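KLLA0C04147p (Kluyveromyces lactis, PDB 5H2A) probably binds and transfers sterols as a member of the OSBP family, this chain being its ankyrin-repeat domain. Local coordinates at residues E201-R206 / D233-V238. Numbering follows the deposited sequence.
Sequences EFVKKR and DLLKKV
R206 leaves the helix in a Schellman motif: its phi is positive (55°), and its backbone N reaches V203 O at 2.9 Å. From this turn its side chain runs back along the helix end toward 233-238. CB and CG lead away from the turn, and the bend at chi2 (69°) turns CD back toward it, 3.5 Å from V203 O. Beyond CD the chain extends to NE, through which the guanidinium pairs with D251 in a salt bridge. At the tip, NH1 donates to K204 O (3.1 Å, N-H...O 156°); the oxygen lies in the guanidinium plane, while the donor stands above the carbonyl plane. This bond and the D251 salt bridge fix the rotation of the flat group, and a positive charge beside carbonyls at a helix C-terminus is probably favourable. Over one guanidinium face sits L235 CD2, 3.7 Å from R206 NH2 and 4.0 Å from both NE and CZ. The same methyl touches V203 CG1 at 3.9 Å, the two side chains crossing at about a right angle. An alanine in place of R206 would probably leave the helix end less firmly tied to D251 and take away the flat group that L235 CD2 packs against. Alongside, L234 CD1 meets the aliphatic stem of K204 obliquely, 3.7 Å from K204 CG, while the bend at chi3 accompanies an ammonium paired with D196. Between 201-206 and 233-238 the contact is van der Waals packing, with one charged flat group laid over a methyl. It lies at the surface, far from the chain centre, and joins the C-terminal end of helix 198-204 to the loop between helices 208-215 and 249-268: V203 also packs on C211 of the former, R206 and L235 on L254 of the latter.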
loop_
_atom_site.group_PDB
_atom_site.type_symbol
_atom_site.label_atom_id
_atom_site.label_comp_id
_atom_site.label_asym_id
_atom_site.label_seq_id
_atom_site.Cartn_x
_atom_site.Cartn_y
_atom_site.Cartn_z
ATOM N N GLU A 201 -18.966 -1.176 -18.169
ATOM C CA GLU A 201 -19.937 -0.193 -17.706
ATOM C C GLU A 201 -19.649 1.184 -18.292
ATOM O O GLU A 201 -20.548 1.850 -18.826
ATOM C CB GLU A 201 -19.913 -0.158 -16.171
ATOM C CG GLU A 201 -20.691 0.996 -15.574
ATOM C CD GLU A 201 -20.506 1.131 -14.062
ATOM O OE1 GLU A 201 -19.891 0.238 -13.442
ATOM O OE2 GLU A 201 -20.972 2.149 -13.505
ATOM N N PHE A 202 -18.395 1.633 -18.211
ATOM C CA PHE A 202 -18.098 2.978 -18.673
ATOM C C PHE A 202 -17.843 3.056 -20.167
ATOM O O PHE A 202 -17.973 4.145 -20.738
ATOM C CB PHE A 202 -16.933 3.561 -17.868
ATOM C CG PHE A 202 -17.338 3.898 -16.456
ATOM C CD1 PHE A 202 -18.008 5.089 -16.187
ATOM C CD2 PHE A 202 -17.143 2.991 -15.431
ATOM C CE1 PHE A 202 -18.434 5.390 -14.893
ATOM C CE2 PHE A 202 -17.572 3.268 -14.126
ATOM C CZ PHE A 202 -18.215 4.483 -13.857
ATOM N N VAL A 203 -17.524 1.941 -20.825
ATOM C CA VAL A 203 -17.574 1.951 -22.287
ATOM C C VAL A 203 -19.006 2.187 -22.756
ATOM O O VAL A 203 -19.258 3.014 -23.640
ATOM C CB VAL A 203 -17.001 0.654 -22.884
ATOM C CG1 VAL A 203 -17.409 0.554 -24.379
ATOM C CG2 VAL A 203 -15.496 0.613 -22.720
ATOM N N LYS A 204 -19.968 1.474 -22.165
ATOM C CA LYS A 204 -21.361 1.667 -22.562
ATOM C C LYS A 204 -21.848 3.068 -22.231
ATOM O O LYS A 204 -22.657 3.634 -22.978
ATOM C CB LYS A 204 -22.251 0.611 -21.899
ATOM C CG LYS A 204 -22.099 -0.774 -22.528
ATOM C CD LYS A 204 -23.118 -1.777 -21.986
ATOM C CE LYS A 204 -22.873 -2.145 -20.542
ATOM N NZ LYS A 204 -23.799 -3.241 -20.116
ATOM N N LYS A 205 -21.349 3.655 -21.138
ATOM C CA LYS A 205 -21.660 5.036 -20.793
ATOM C C LYS A 205 -20.959 6.051 -21.692
ATOM O O LYS A 205 -21.240 7.248 -21.563
ATOM C CB LYS A 205 -21.291 5.301 -19.331
ATOM C CG LYS A 205 -22.280 4.683 -18.332
ATOM C CD LYS A 205 -21.726 4.782 -16.907
ATOM C CE LYS A 205 -22.753 4.308 -15.870
ATOM N NZ LYS A 205 -22.187 4.504 -14.497
ATOM N N ARG A 206 -20.064 5.606 -22.588
ATOM C CA ARG A 206 -19.276 6.510 -23.433
ATOM C C ARG A 206 -18.502 7.523 -22.597
ATOM O O ARG A 206 -18.304 8.667 -23.007
ATOM C CB ARG A 206 -20.155 7.235 -24.456
ATOM C CG ARG A 206 -20.249 6.524 -25.778
ATOM C CD ARG A 206 -21.031 5.254 -25.650
ATOM N NE ARG A 206 -21.138 4.530 -26.920
ATOM C CZ ARG A 206 -21.889 3.443 -27.076
ATOM N NH1 ARG A 206 -22.591 2.983 -26.046
ATOM N NH2 ARG A 206 -21.947 2.824 -28.248
ATOM N N ASP A 233 -16.432 -5.119 -28.266
ATOM C CA ASP A 233 -17.618 -5.629 -28.959
ATOM C C ASP A 233 -18.860 -4.790 -28.691
ATOM O O ASP A 233 -19.866 -4.955 -29.388
ATOM C CB ASP A 233 -17.941 -7.074 -28.544
ATOM C CG ASP A 233 -16.841 -8.062 -28.901
ATOM O OD1 ASP A 233 -16.148 -7.838 -29.919
ATOM O OD2 ASP A 233 -16.683 -9.071 -28.161
ATOM N N LEU A 234 -18.844 -3.939 -27.663
ATOM C CA LEU A 234 -20.029 -3.155 -27.327
ATOM C C LEU A 234 -20.204 -1.940 -28.225
ATOM O O LEU A 234 -21.281 -1.342 -28.220
ATOM C CB LEU A 234 -19.962 -2.704 -25.860
ATOM C CG LEU A 234 -19.679 -3.827 -24.861
ATOM C CD1 LEU A 234 -19.464 -3.274 -23.453
ATOM C CD2 LEU A 234 -20.807 -4.839 -24.877
ATOM N N LEU A 235 -19.172 -1.561 -28.981
ATOM C CA LEU A 235 -19.238 -0.419 -29.882
ATOM C C LEU A 235 -19.562 -0.894 -31.295
ATOM O O LEU A 235 -18.835 -1.726 -31.855
ATOM C CB LEU A 235 -17.911 0.340 -29.875
ATOM C CG LEU A 235 -17.424 0.756 -28.491
ATOM C CD1 LEU A 235 -16.015 1.321 -28.568
ATOM C CD2 LEU A 235 -18.394 1.778 -27.917
ATOM N N LYS A 236 -20.627 -0.343 -31.874
ATOM C CA LYS A 236 -21.053 -0.731 -33.217
ATOM C C LYS A 236 -20.026 -0.330 -34.271
ATOM O O LYS A 236 -19.424 0.745 -34.203
ATOM C CB LYS A 236 -22.400 -0.092 -33.557
ATOM C CG LYS A 236 -23.568 -1.058 -33.586
ATOM C CD LYS A 236 -23.745 -1.748 -32.252
ATOM C CE LYS A 236 -24.965 -2.654 -32.268
ATOM N NZ LYS A 236 -26.199 -1.882 -31.889
ATOM N N LYS A 237 -19.850 -1.199 -35.265
ATOM C CA LYS A 237 -18.906 -0.952 -36.342
ATOM C C LYS A 237 -19.402 0.159 -37.265
ATOM O O LYS A 237 -20.602 0.289 -37.520
ATOM C CB LYS A 237 -18.670 -2.237 -37.141
ATOM C CG LYS A 237 -17.614 -2.105 -38.224
ATOM C CD LYS A 237 -17.808 -3.123 -39.335
ATOM C CE LYS A 237 -17.305 -2.574 -40.658
ATOM N NZ LYS A 237 -18.255 -1.577 -41.224
ATOM N N VAL A 238 -18.464 0.964 -37.757
ATOM C CA VAL A 238 -18.730 2.065 -38.675
ATOM C C VAL A 238 -17.897 1.850 -39.931
ATOM O O VAL A 238 -16.712 1.509 -39.844
ATOM C CB VAL A 238 -18.395 3.424 -38.022
ATOM C CG1 VAL A 238 -18.449 4.544 -39.041
ATOM C CG2 VAL A 238 -19.341 3.698 -36.863
#